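Local coordinates for vitamin B12-binding protein (Vibrio cholerae O395, PDB 5YSC), which binds vitamin B12 in the periplasm and probably delivers it to the membrane subunit BtuC of the BtuCDF import complex, at residues A37-K42 / E119-Y124; I114-E119 / D137-L142; T147-N152 / V261-K266; I166-Q171 / P196-E201; V210-E215 / W240-D245. One frame throughout, in Å; residues are numbered along the deposited sequence.

Contacts 1 and 2 share helix 112-122 and E119. Contact 1 is buried and apolar across its interface, whereas contact 2, where this helix lies along helix 128-148, runs from a buried aromatic side to a charged, partly exposed one. The long helix also leads into contact 3, where the turn after its end meets helix 254-267 through a tyrosine, a cysteine and one asparagine bond. Contact 3 touches contact 5, since Y264 and L265 lie on W240 and F212. Contacts 4 and 5 are both strand pairings, the first a buried antiparallel pair beside the cobalamin, the second parallel at the edge of a four-stranded sheet. Contacts 1 and 4 lie on opposite sides of the chain's centre.

Contact 1. Residues A37-K42 / E119-Y124; sequences AGLGDK and EALSHY
Two side chains grip the carbonyl oxygen of E119: the hydroxyl of S122, the residue that lies against A37 across the contact, and the imidazole of H123. S122 OG stands 2.7 Å from E119 O, placed there by a first torsion of 84° that sets OG between the backbone N and the carbonyl carbon. H123 ND1 donates to E119 O over 2.9 Å, with the acceptor in the plane of the imidazole. Facing this late turn of helix 112-122 is a Schellman motif that closes helix 28-36, with G38 as its C-prime residue at a positive phi of 72°. The contact thus packs the exit of one helix of the periplasmic-binding fold against the last part of another, and between the two the meeting is by van der Waals contact. A37 CB touches L121 CB at 3.6 Å, and A37 O comes to 3.8 Å from S122 CA. L39, just past the glycine, crosses the L121 side chain at about a right angle. Beneath this layer lie strands of the parallel sheet: I23 touches L39, while I82 and Y104 touch L121. The hydroxyl of S125 is hydrogen-bonded to the carbonyl of G38. The two methyls of L39 meet different carbonyls, CD1 lying 3.5 Å from L121 O and CD2 3.7 Å from Y124 O.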
# COMPACT_ATOMS: atom_id res chain seq x y z
N ALA A 37 -14.35 6.09 -4.65
CA ALA A 37 -14.96 7.33 -4.22
C ALA A 37 -15.93 7.87 -5.23
O ALA A 37 -16.42 8.99 -5.04
CB ALA A 37 -13.88 8.39 -3.94
N GLY A 38 -16.22 7.13 -6.30
CA GLY A 38 -17.12 7.64 -7.33
C GLY A 38 -16.55 8.74 -8.20
O GLY A 38 -17.30 9.65 -8.61
N LEU A 39 -15.25 8.70 -8.46
CA LEU A 39 -14.55 9.64 -9.33
C LEU A 39 -14.00 9.01 -10.59
O LEU A 39 -13.40 9.71 -11.42
CB LEU A 39 -13.39 10.30 -8.58
CG LEU A 39 -13.71 10.91 -7.20
CD1 LEU A 39 -12.49 11.55 -6.55
CD2 LEU A 39 -14.79 11.96 -7.38
N GLY A 40 -14.11 7.68 -10.75
CA GLY A 40 -13.37 7.01 -11.80
C GLY A 40 -13.69 7.52 -13.19
O GLY A 40 -12.81 7.61 -14.05
N ASP A 41 -14.96 7.85 -13.42
CA ASP A 41 -15.39 8.32 -14.74
C ASP A 41 -14.79 9.67 -15.10
O ASP A 41 -14.77 10.05 -16.27
CB ASP A 41 -16.91 8.40 -14.80
CG ASP A 41 -17.56 7.05 -14.67
OD1 ASP A 41 -16.85 6.03 -14.77
OD2 ASP A 41 -18.79 7.00 -14.48
N LYS A 42 -14.31 10.39 -14.09
CA LYS A 42 -13.74 11.73 -14.31
C LYS A 42 -12.22 11.73 -14.38
O LYS A 42 -11.62 12.79 -14.61
CB LYS A 42 -14.19 12.69 -13.21
CG LYS A 42 -15.67 12.82 -13.06
CD LYS A 42 -16.31 13.20 -14.34
CE LYS A 42 -17.75 13.53 -14.08
NZ LYS A 42 -18.43 13.60 -15.37
N GLU A 119 -13.71 8.95 1.85
CA GLU A 119 -14.77 9.87 2.26
C GLU A 119 -14.44 11.30 1.84
O GLU A 119 -15.29 12.00 1.27
CB GLU A 119 -15.00 9.77 3.77
CG GLU A 119 -16.07 10.71 4.30
CD GLU A 119 -16.32 10.48 5.77
OE1 GLU A 119 -15.38 10.04 6.47
OE2 GLU A 119 -17.46 10.71 6.23
N ALA A 120 -13.19 11.71 2.02
CA ALA A 120 -12.76 13.00 1.49
C ALA A 120 -12.94 13.10 -0.01
O ALA A 120 -13.45 14.09 -0.53
CB ALA A 120 -11.29 13.25 1.85
N LEU A 121 -12.50 12.08 -0.76
CA LEU A 121 -12.58 12.21 -2.19
C LEU A 121 -14.01 12.23 -2.68
O LEU A 121 -14.29 12.78 -3.75
CB LEU A 121 -11.79 11.08 -2.86
CG LEU A 121 -10.27 11.27 -2.85
CD1 LEU A 121 -9.58 10.01 -3.35
CD2 LEU A 121 -9.87 12.45 -3.74
N SER A 122 -14.92 11.61 -1.95
CA SER A 122 -16.33 11.63 -2.34
C SER A 122 -16.90 13.04 -2.38
O SER A 122 -17.91 13.28 -3.07
CB SER A 122 -17.13 10.74 -1.38
OG SER A 122 -17.51 11.42 -0.21
N HIS A 123 -16.28 13.99 -1.68
CA HIS A 123 -16.75 15.38 -1.74
C HIS A 123 -16.61 15.96 -3.14
O HIS A 123 -17.22 17.00 -3.44
CB HIS A 123 -15.97 16.26 -0.76
CG HIS A 123 -16.31 16.02 0.66
ND1 HIS A 123 -16.16 14.80 1.27
CD2 HIS A 123 -16.81 16.85 1.61
CE1 HIS A 123 -16.54 14.88 2.53
NE2 HIS A 123 -16.95 16.11 2.76
N TYR A 124 -15.80 15.34 -3.98
CA TYR A 124 -15.59 15.88 -5.32
C TYR A 124 -16.42 15.13 -6.33
O TYR A 124 -16.28 15.34 -7.53
CB TYR A 124 -14.11 15.78 -5.71
CG TYR A 124 -13.19 16.58 -4.83
CD1 TYR A 124 -12.90 17.90 -5.12
CD2 TYR A 124 -12.62 16.02 -3.72
CE1 TYR A 124 -12.06 18.63 -4.32
CE2 TYR A 124 -11.77 16.74 -2.91
CZ TYR A 124 -11.50 18.04 -3.21
OH TYR A 124 -10.65 18.76 -2.40

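Contact 2. Residues I114-E119 / D137-L142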
# COMPACT_ATOMS: atom_id res chain seq x y z
N ILE A 114 -7.45 4.98 4.98
CA ILE A 114 -7.99 4.58 3.68
C ILE A 114 -9.44 5.02 3.59
O ILE A 114 -9.87 5.58 2.59
CB ILE A 114 -7.84 3.06 3.46
CG1 ILE A 114 -6.34 2.68 3.45
CG2 ILE A 114 -8.48 2.65 2.15
CD1 ILE A 114 -6.06 1.21 3.47
N ALA A 115 -10.22 4.71 4.60
CA ALA A 115 -11.60 5.15 4.59
C ALA A 115 -11.68 6.67 4.59
O ALA A 115 -12.50 7.25 3.87
CB ALA A 115 -12.34 4.56 5.78
N ASP A 116 -10.81 7.33 5.36
CA ASP A 116 -10.78 8.79 5.38
C ASP A 116 -10.54 9.34 3.98
O ASP A 116 -11.18 10.32 3.56
CB ASP A 116 -9.68 9.32 6.32
CG ASP A 116 -9.87 8.94 7.78
OD1 ASP A 116 -10.98 8.60 8.24
OD2 ASP A 116 -8.84 9.02 8.48
N ASN A 117 -9.56 8.77 3.27
CA ASN A 117 -9.31 9.16 1.88
C ASN A 117 -10.56 9.04 1.00
O ASN A 117 -10.86 9.94 0.22
CB ASN A 117 -8.20 8.27 1.28
CG ASN A 117 -6.82 8.84 1.44
OD1 ASN A 117 -6.36 9.63 0.59
ND2 ASN A 117 -6.10 8.33 2.40
N ILE A 118 -11.25 7.90 1.06
CA ILE A 118 -12.41 7.69 0.22
C ILE A 118 -13.49 8.70 0.55
O ILE A 118 -14.11 9.27 -0.36
CB ILE A 118 -12.93 6.24 0.37
CG1 ILE A 118 -11.85 5.25 -0.06
CG2 ILE A 118 -14.21 6.05 -0.47
CD1 ILE A 118 -12.16 3.76 0.24
N GLU A 119 -13.71 8.95 1.85
CA GLU A 119 -14.77 9.87 2.26
C GLU A 119 -14.44 11.30 1.84
O GLU A 119 -15.29 12.00 1.27
CB GLU A 119 -15.00 9.77 3.77
CG GLU A 119 -16.07 10.71 4.30
CD GLU A 119 -16.32 10.48 5.77
OE1 GLU A 119 -15.38 10.04 6.47
OE2 GLU A 119 -17.46 10.71 6.23
N ASP A 137 -18.62 0.95 4.18
CA ASP A 137 -18.40 -0.50 4.10
C ASP A 137 -16.99 -0.85 4.54
O ASP A 137 -16.78 -1.83 5.26
CB ASP A 137 -18.66 -0.99 2.67
CG ASP A 137 -20.14 -0.93 2.27
OD1 ASP A 137 -21.00 -0.89 3.17
OD2 ASP A 137 -20.44 -0.93 1.07
N PHE A 138 -16.00 -0.08 4.09
CA PHE A 138 -14.61 -0.28 4.52
C PHE A 138 -14.51 -0.25 6.04
O PHE A 138 -13.85 -1.10 6.65
CB PHE A 138 -13.68 0.79 3.93
CG PHE A 138 -12.23 0.56 4.22
CD1 PHE A 138 -11.70 0.95 5.42
CD2 PHE A 138 -11.38 -0.05 3.29
CE1 PHE A 138 -10.37 0.73 5.72
CE2 PHE A 138 -10.06 -0.27 3.58
CZ PHE A 138 -9.55 0.10 4.80
N ARG A 139 -15.09 0.78 6.66
CA ARG A 139 -15.00 0.91 8.10
C ARG A 139 -15.61 -0.29 8.81
O ARG A 139 -15.07 -0.79 9.81
CB ARG A 139 -15.69 2.20 8.53
CG ARG A 139 -14.92 3.44 8.08
CD ARG A 139 -15.32 4.73 8.82
NE ARG A 139 -14.44 5.85 8.47
CZ ARG A 139 -14.77 6.87 7.68
NH1 ARG A 139 -15.98 6.97 7.16
NH2 ARG A 139 -13.87 7.82 7.44
N GLN A 140 -16.75 -0.77 8.32
CA GLN A 140 -17.39 -1.90 8.97
C GLN A 140 -16.55 -3.16 8.81
O GLN A 140 -16.31 -3.87 9.79
CB GLN A 140 -18.80 -2.11 8.43
CG GLN A 140 -19.55 -3.21 9.21
CD GLN A 140 -19.55 -2.92 10.71
OE1 GLN A 140 -19.26 -3.81 11.54
NE2 GLN A 140 -19.83 -1.67 11.06
N ARG A 141 -16.04 -3.42 7.61
CA ARG A 141 -15.19 -4.61 7.44
C ARG A 141 -13.92 -4.48 8.26
O ARG A 141 -13.43 -5.46 8.83
CB ARG A 141 -14.86 -4.83 5.96
CG ARG A 141 -14.06 -6.10 5.73
CD ARG A 141 -13.82 -6.38 4.26
NE ARG A 141 -12.98 -7.57 4.11
CZ ARG A 141 -12.27 -7.87 3.02
NH1 ARG A 141 -12.25 -7.07 1.96
NH2 ARG A 141 -11.52 -8.95 2.99
N LEU A 142 -13.35 -3.27 8.37
CA LEU A 142 -12.16 -3.10 9.17
C LEU A 142 -12.45 -3.41 10.62
O LEU A 142 -11.64 -4.02 11.31
CB LEU A 142 -11.61 -1.67 9.03
CG LEU A 142 -10.41 -1.31 9.91
CD1 LEU A 142 -9.22 -2.20 9.71
CD2 LEU A 142 -9.97 0.11 9.61
O HOH W 1 -12.04 5.96 8.91
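F138 packs its ring on I114 and A115 on the buried side of this helix pair, while R139, the next residue, reaches across the outer side to two carboxylates. On the buried side a first torsion of -175° sets F138 CG anti to the backbone N. I114 crosses the phenylalanine at about a right angle, its CG2 3.6 Å from F138 CE2. The backbone N of A115 lies over one ring face, and A115 CB is 3.7 Å from F138 CD1. L255 of helix 254-267 also touches F138, and I33 of helix 28-36 touches I114. The segments run antiparallel at 168°, their axes 9.7 Å apart. Helix 128-148 is the long helix that joins the two lobes in this class of binding protein, and here helix 112-122 of the first lobe packs along it. Toward solvent, polar groups take over. The R139 chain is extended from CG to NE, and A115 CB sits over one face of its guanidinium, offset toward the rim. NH2 is shared between two salt bridges. R139 NH2 donates to the anti lone pair of D116 OD1 at 3.1 Å, with that oxygen in the guanidinium plane. R139 NH2 also reaches E119 OE1 at 2.9 Å, on the anti side but 31° out of the carboxylate plane, and a weak bond from R139 NH1 to E119 OE1 spans 3.2 Å.

Contact 3. Residues T147-N152 / V261-K266; sequences TQYASN and VCTYLK
First torsions of -71° for Y149 and -84° for C262 set Y149 CG and C262 SG anti to their carbonyl carbons, beside the backbone N in each residue. C262 CB sits over the centre of the tyrosine ring, 3.5 Å from the Y149 centroid and 12° off the ring normal, a CH-pi contact. The sulfur lies farther from the ring centre: C262 SG is 4.2 Å from the same centroid and oblique to it, a sulfur-aromatic contact. The opposite face of the ring takes CG of Q148, so the aromatic is sandwiched between its own neighbour in the chain and helix 254-267. Here the long helix 128-148 has just ended, Y149 being the first residue to leave helical geometry, and the chain turns past helix 254-267, the last helix of the chain. A disulfide from C262 to C182 ties that helix to the loop after helix 176-181, and C182 also touches N152 and L265. N152 adds a hydrogen bond. Its ND2 donates to the C262 carbonyl oxygen, N152 ND2 to C262 O being 3.2 Å, with the acceptor near the amide plane. C262 O thereby takes two donors, because the helical bond from K266 N reaches it at 2.9 Å. N152 OD1 is 3.8 Å from K266 CB, the two side chains crossing at about a right angle.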
# COMPACT_ATOMS: atom_id res chain seq x y z
N THR A 147 -11.92 -7.19 15.23
CA THR A 147 -12.52 -8.13 16.17
C THR A 147 -12.01 -9.55 15.91
O THR A 147 -11.56 -10.24 16.83
CB THR A 147 -14.04 -8.08 16.05
OG1 THR A 147 -14.52 -6.75 16.36
CG2 THR A 147 -14.69 -9.10 16.99
N GLN A 148 -12.04 -9.98 14.66
CA GLN A 148 -11.78 -11.37 14.34
C GLN A 148 -10.35 -11.78 14.65
O GLN A 148 -10.10 -12.94 15.00
CB GLN A 148 -12.08 -11.63 12.86
CG GLN A 148 -11.80 -13.05 12.38
CD GLN A 148 -12.20 -13.25 10.93
OE1 GLN A 148 -12.90 -12.41 10.35
NE2 GLN A 148 -11.76 -14.34 10.34
N TYR A 149 -9.39 -10.88 14.51
CA TYR A 149 -7.97 -11.23 14.61
C TYR A 149 -7.33 -10.66 15.87
O TYR A 149 -6.11 -10.45 15.92
CB TYR A 149 -7.22 -10.79 13.36
CG TYR A 149 -7.60 -11.64 12.19
CD1 TYR A 149 -7.33 -13.00 12.21
CD2 TYR A 149 -8.31 -11.12 11.12
CE1 TYR A 149 -7.72 -13.82 11.16
CE2 TYR A 149 -8.69 -11.92 10.06
CZ TYR A 149 -8.39 -13.28 10.10
OH TYR A 149 -8.76 -14.09 9.06
N ALA A 150 -8.15 -10.42 16.89
CA ALA A 150 -7.62 -9.93 18.16
C ALA A 150 -6.78 -11.01 18.84
O ALA A 150 -5.68 -10.74 19.32
CB ALA A 150 -8.79 -9.50 19.04
N SER A 151 -7.29 -12.25 18.82
CA SER A 151 -6.65 -13.34 19.54
C SER A 151 -5.21 -13.57 19.11
O SER A 151 -4.44 -14.17 19.87
CB SER A 151 -7.45 -14.64 19.36
OG SER A 151 -8.37 -14.52 18.28
N ASN A 152 -4.83 -13.11 17.92
CA ASN A 152 -3.44 -13.25 17.50
C ASN A 152 -2.52 -12.69 18.58
O ASN A 152 -2.82 -11.66 19.20
CB ASN A 152 -3.18 -12.54 16.17
CG ASN A 152 -3.85 -13.23 14.98
OD1 ASN A 152 -4.75 -14.05 15.15
ND2 ASN A 152 -3.40 -12.90 13.77
N VAL A 261 -2.48 -11.50 5.72
CA VAL A 261 -1.45 -11.34 6.73
C VAL A 261 -1.88 -11.96 8.05
O VAL A 261 -1.14 -12.74 8.66
CB VAL A 261 -1.09 -9.85 6.91
CG1 VAL A 261 -0.27 -9.63 8.21
CG2 VAL A 261 -0.33 -9.44 5.71
N CYS A 262 -3.09 -11.60 8.49
CA CYS A 262 -3.62 -12.04 9.78
C CYS A 262 -3.82 -13.54 9.82
O CYS A 262 -3.58 -14.19 10.86
CB CYS A 262 -4.92 -11.33 10.05
SG CYS A 262 -4.84 -9.70 10.78
N THR A 263 -4.28 -14.13 8.72
CA THR A 263 -4.41 -15.59 8.69
C THR A 263 -3.05 -16.26 8.84
O THR A 263 -2.91 -17.22 9.61
CB THR A 263 -5.09 -16.03 7.39
OG1 THR A 263 -6.45 -15.57 7.38
CG2 THR A 263 -5.04 -17.59 7.24
N TYR A 264 -2.03 -15.77 8.14
CA TYR A 264 -0.69 -16.32 8.25
C TYR A 264 -0.09 -16.12 9.64
O TYR A 264 0.55 -17.03 10.18
CB TYR A 264 0.23 -15.70 7.20
CG TYR A 264 0.15 -16.35 5.83
CD1 TYR A 264 0.24 -17.74 5.69
CD2 TYR A 264 0.02 -15.59 4.66
CE1 TYR A 264 0.19 -18.36 4.46
CE2 TYR A 264 -0.04 -16.22 3.41
CZ TYR A 264 0.05 -17.59 3.32
OH TYR A 264 -0.02 -18.23 2.12
N LEU A 265 -0.20 -14.92 10.22
CA LEU A 265 0.28 -14.73 11.58
C LEU A 265 -0.49 -15.57 12.58
O LEU A 265 0.07 -15.96 13.61
CB LEU A 265 0.22 -13.25 11.95
CG LEU A 265 1.54 -12.49 11.83
CD1 LEU A 265 2.54 -13.06 10.84
CD2 LEU A 265 1.31 -10.99 11.57
N LYS A 266 -1.76 -15.89 12.29
CA LYS A 266 -2.49 -16.85 13.13
C LYS A 266 -1.88 -18.24 13.05
O LYS A 266 -1.63 -18.88 14.08
CB LYS A 266 -3.95 -16.90 12.74
CG LYS A 266 -4.80 -17.69 13.68
CD LYS A 266 -6.19 -17.72 13.18
CE LYS A 266 -7.10 -18.36 14.15
NZ LYS A 266 -8.45 -18.59 13.55

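Contact 4. Residues I166-Q171 / P196-E201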
# COMPACT_ATOMS: atom_id res chain seq x y z
N ILE A 166 17.93 -6.71 -0.93
CA ILE A 166 16.89 -6.88 0.07
C ILE A 166 16.50 -5.50 0.59
O ILE A 166 17.27 -4.86 1.30
CB ILE A 166 17.35 -7.78 1.22
CG1 ILE A 166 17.91 -9.11 0.68
CG2 ILE A 166 16.20 -8.08 2.13
CD1 ILE A 166 18.69 -9.93 1.73
N ILE A 167 15.30 -5.04 0.21
CA ILE A 167 14.69 -3.84 0.78
C ILE A 167 13.53 -4.27 1.66
O ILE A 167 12.77 -5.17 1.29
CB ILE A 167 14.20 -2.87 -0.31
CG1 ILE A 167 15.28 -2.59 -1.34
CG2 ILE A 167 13.71 -1.58 0.30
CD1 ILE A 167 16.47 -1.93 -0.78
N THR A 168 13.40 -3.63 2.80
CA THR A 168 12.33 -3.93 3.74
C THR A 168 11.75 -2.60 4.18
O THR A 168 12.00 -1.55 3.58
CB THR A 168 12.85 -4.80 4.91
OG1 THR A 168 11.75 -5.28 5.70
CG2 THR A 168 13.79 -4.03 5.84
N LEU A 169 10.93 -2.65 5.22
CA LEU A 169 10.20 -1.51 5.73
C LEU A 169 10.62 -1.26 7.17
O LEU A 169 11.15 -2.15 7.84
CB LEU A 169 8.69 -1.72 5.67
CG LEU A 169 7.96 -2.60 6.70
CD1 LEU A 169 6.46 -2.59 6.41
CD2 LEU A 169 8.49 -4.02 6.69
N ALA A 170 10.30 -0.06 7.66
CA ALA A 170 10.74 0.38 8.98
C ALA A 170 9.95 1.62 9.42
O ALA A 170 9.16 2.18 8.66
CB ALA A 170 12.25 0.68 8.98
N GLN A 171 10.15 2.01 10.67
CA GLN A 171 9.64 3.27 11.20
C GLN A 171 8.12 3.40 11.12
O GLN A 171 7.59 4.52 11.13
CB GLN A 171 10.28 4.47 10.49
CG GLN A 171 11.77 4.49 10.57
CD GLN A 171 12.36 5.76 10.00
OE1 GLN A 171 11.63 6.61 9.48
NE2 GLN A 171 13.67 5.88 10.07
N PRO A 196 14.76 0.50 4.53
CA PRO A 196 16.19 0.19 4.51
C PRO A 196 16.54 -0.98 3.62
O PRO A 196 15.80 -1.95 3.48
CB PRO A 196 16.50 -0.14 5.96
CG PRO A 196 15.23 -0.60 6.52
CD PRO A 196 14.15 0.13 5.80
N GLN A 197 17.74 -0.90 3.05
CA GLN A 197 18.36 -2.04 2.42
C GLN A 197 19.07 -2.80 3.54
O GLN A 197 19.74 -2.20 4.37
CB GLN A 197 19.36 -1.57 1.37
CG GLN A 197 19.91 -2.68 0.51
CD GLN A 197 20.85 -2.17 -0.55
OE1 GLN A 197 20.58 -1.16 -1.19
NE2 GLN A 197 21.95 -2.87 -0.75
N VAL A 198 18.91 -4.12 3.56
CA VAL A 198 19.46 -4.95 4.62
C VAL A 198 20.24 -6.10 4.01
O VAL A 198 19.94 -6.57 2.91
CB VAL A 198 18.36 -5.48 5.58
CG1 VAL A 198 17.63 -4.33 6.29
CG2 VAL A 198 17.38 -6.41 4.81
N SER A 199 21.24 -6.58 4.74
CA SER A 199 22.05 -7.70 4.30
C SER A 199 21.44 -9.02 4.76
O SER A 199 20.67 -9.07 5.72
CB SER A 199 23.47 -7.58 4.85
OG SER A 199 23.48 -7.92 6.23
N ILE A 200 21.83 -10.10 4.08
CA ILE A 200 21.43 -11.44 4.51
C ILE A 200 21.74 -11.63 5.98
O ILE A 200 20.91 -12.13 6.75
CB ILE A 200 22.14 -12.52 3.66
CG1 ILE A 200 21.46 -12.65 2.30
CG2 ILE A 200 22.13 -13.87 4.41
CD1 ILE A 200 22.00 -13.78 1.41
N GLU A 201 22.96 -11.26 6.39
CA GLU A 201 23.39 -11.43 7.77
C GLU A 201 22.46 -10.70 8.74
O GLU A 201 22.09 -11.24 9.79
CB GLU A 201 24.83 -10.92 7.93
CG GLU A 201 25.93 -11.81 7.33
CD GLU A 201 25.76 -12.10 5.85
OE1 GLU A 201 26.05 -13.26 5.43
OE2 GLU A 201 25.35 -11.18 5.10
O HOH W 2 20.80 -6.65 0.56
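I166 and V198 cross at about a right angle, and their branches meet tightly: I166 CG2 lies 3.4 Å from V198 CG2, closer than usual for two methyls. The outer end of the same isoleucine runs past the valine to the next helix, where I166 CD1 meets I200 CG1 at 3.9 Å, again nearly perpendicular. On the other face of the pairing are I167 and Q197. A chi2 of -62° turns I167 CD1 back over the glutamine, 3.6 Å from Q197 CB, and this isoleucine comes within about 4 Å of the bound cyanocobalamin. The two segments form a short, weakly bonded antiparallel two-stranded sheet, with I167 and Q197 as its non-hydrogen-bonded pair. V198 N donates to I166 O at 2.9 Å and T168 N to P196 O at 3.0 Å, each nearly straight and nearly along the C=O axis. The ring of P196 packs on T168 and A170. T168 CG2 is 3.8 Å from P196 CG, and A170 CB is 3.7 Å from P196 CD; the hydroxyl of T168 is turned to the carbonyl of Y159. At the far end S199 is the N-cap of helix 200-206, whose E201 is predicted to matter for BtuC binding.

Contact 5. Residues V210-E215 / W240-D245; sequences VIFTSE and WALNAD
F212 pairs with W240 and T213 with A241 in parallel register, joined by three backbone bonds: W240 N to I211 O at 2.9 Å, T213 N to W240 O at 2.8 Å and L242 N to T213 O at 2.9 Å. On one face of the pairing L242 and V210 both pack on the F212 ring. L242 CD1 lies over one of its faces, 3.4 Å from F212 CG, and V210 CG1 sits above the ring plane nearer the rim. The indole of W240 meets F212 at its benzo edge, with W240 CE3 3.8 Å from F212 CE1. V210 CG1 is 3.7 Å from W240 CE3. Y264 of helix 254-267 stacks on the indole. The strands belong to the second lobe's parallel sheet, with 239-241 at one edge, and the chain between them passes through helices 215-220 and 232-235, a beta-alpha-beta crossover. On the other face A241 CB nestles against the turn into the first of these helices, 3.4 Å from S214 O and 3.7 Å from E215 CG. Each strand leads to an N-cap: S214 OG takes the backbone N of A217, and N243 OD1 that of W246. Helix 244-248, begun by N243, brings D245 to the cobalamin, and D245 OD1 is hydrogen-bonded to a nitrogen of the ligand.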
# COMPACT_ATOMS: atom_id res chain seq x y z
N VAL A 210 8.57 -15.37 11.14
CA VAL A 210 7.90 -15.49 9.85
C VAL A 210 8.65 -14.61 8.86
O VAL A 210 9.06 -13.50 9.21
CB VAL A 210 6.43 -15.03 9.93
CG1 VAL A 210 5.82 -15.11 8.56
CG2 VAL A 210 5.64 -15.87 10.91
N ILE A 211 8.83 -15.10 7.63
CA ILE A 211 9.32 -14.29 6.51
C ILE A 211 8.21 -14.16 5.47
O ILE A 211 7.67 -15.17 5.00
CB ILE A 211 10.58 -14.90 5.88
CG1 ILE A 211 11.72 -14.83 6.91
CG2 ILE A 211 10.95 -14.14 4.63
CD1 ILE A 211 12.98 -15.60 6.52
N PHE A 212 7.88 -12.93 5.11
CA PHE A 212 6.96 -12.63 4.03
C PHE A 212 7.72 -12.13 2.81
O PHE A 212 8.65 -11.32 2.94
CB PHE A 212 5.94 -11.59 4.46
CG PHE A 212 4.93 -12.11 5.46
CD1 PHE A 212 4.13 -13.20 5.18
CD2 PHE A 212 4.83 -11.53 6.71
CE1 PHE A 212 3.23 -13.64 6.08
CE2 PHE A 212 3.94 -11.99 7.65
CZ PHE A 212 3.13 -13.05 7.33
N THR A 213 7.32 -12.58 1.63
CA THR A 213 8.02 -12.26 0.40
C THR A 213 6.99 -12.16 -0.74
O THR A 213 5.79 -11.97 -0.49
CB THR A 213 9.14 -13.30 0.16
OG1 THR A 213 9.99 -12.88 -0.93
CG2 THR A 213 8.52 -14.71 -0.15
N SER A 214 7.45 -12.29 -1.99
CA SER A 214 6.61 -12.16 -3.17
C SER A 214 6.21 -13.53 -3.71
O SER A 214 6.85 -14.55 -3.45
CB SER A 214 7.35 -11.37 -4.25
OG SER A 214 8.46 -12.13 -4.74
N GLU A 215 5.14 -13.52 -4.50
CA GLU A 215 4.72 -14.75 -5.16
C GLU A 215 5.80 -15.22 -6.11
O GLU A 215 6.05 -16.42 -6.24
CB GLU A 215 3.39 -14.50 -5.87
CG GLU A 215 2.31 -14.09 -4.87
CD GLU A 215 0.94 -13.80 -5.48
OE1 GLU A 215 0.28 -12.84 -5.01
OE2 GLU A 215 0.52 -14.53 -6.41
N TRP A 240 6.22 -17.14 3.40
CA TRP A 240 5.01 -17.04 2.60
C TRP A 240 5.04 -15.80 1.72
O TRP A 240 5.54 -14.74 2.10
CB TRP A 240 3.78 -16.98 3.49
CG TRP A 240 3.51 -18.20 4.30
CD1 TRP A 240 3.27 -19.44 3.81
CD2 TRP A 240 3.39 -18.30 5.73
NE1 TRP A 240 3.02 -20.32 4.85
CE2 TRP A 240 3.08 -19.64 6.04
CE3 TRP A 240 3.50 -17.38 6.79
CZ2 TRP A 240 2.89 -20.09 7.35
CZ3 TRP A 240 3.30 -17.81 8.09
CH2 TRP A 240 2.99 -19.16 8.36
N ALA A 241 4.47 -15.95 0.53
CA ALA A 241 4.21 -14.79 -0.31
C ALA A 241 2.99 -14.02 0.16
O ALA A 241 2.01 -14.62 0.59
CB ALA A 241 3.96 -15.21 -1.74
N LEU A 242 3.03 -12.69 -0.00
CA LEU A 242 1.88 -11.83 0.19
C LEU A 242 1.56 -11.17 -1.14
O LEU A 242 2.46 -10.93 -1.95
CB LEU A 242 2.15 -10.76 1.24
CG LEU A 242 2.38 -11.35 2.64
CD1 LEU A 242 2.79 -10.25 3.62
CD2 LEU A 242 1.17 -12.12 3.16
N ASN A 243 0.27 -10.88 -1.36
CA ASN A 243 -0.15 -10.14 -2.54
C ASN A 243 0.23 -8.66 -2.39
O ASN A 243 -0.30 -7.92 -1.55
CB ASN A 243 -1.64 -10.33 -2.75
CG ASN A 243 -2.16 -9.61 -3.97
OD1 ASN A 243 -1.83 -8.47 -4.23
ND2 ASN A 243 -3.01 -10.29 -4.71
N ALA A 244 1.20 -8.23 -3.20
CA ALA A 244 1.77 -6.90 -3.08
C ALA A 244 0.78 -5.82 -3.50
O ALA A 244 0.81 -4.70 -2.95
CB ALA A 244 3.05 -6.82 -3.91
N ASP A 245 -0.10 -6.11 -4.46
CA ASP A 245 -1.10 -5.12 -4.86
C ASP A 245 -2.03 -4.77 -3.70
O ASP A 245 -2.38 -3.60 -3.50
CB ASP A 245 -1.92 -5.66 -6.04
CG ASP A 245 -1.14 -5.76 -7.35
OD1 ASP A 245 0.06 -5.39 -7.41
OD2 ASP A 245 -1.76 -6.28 -8.35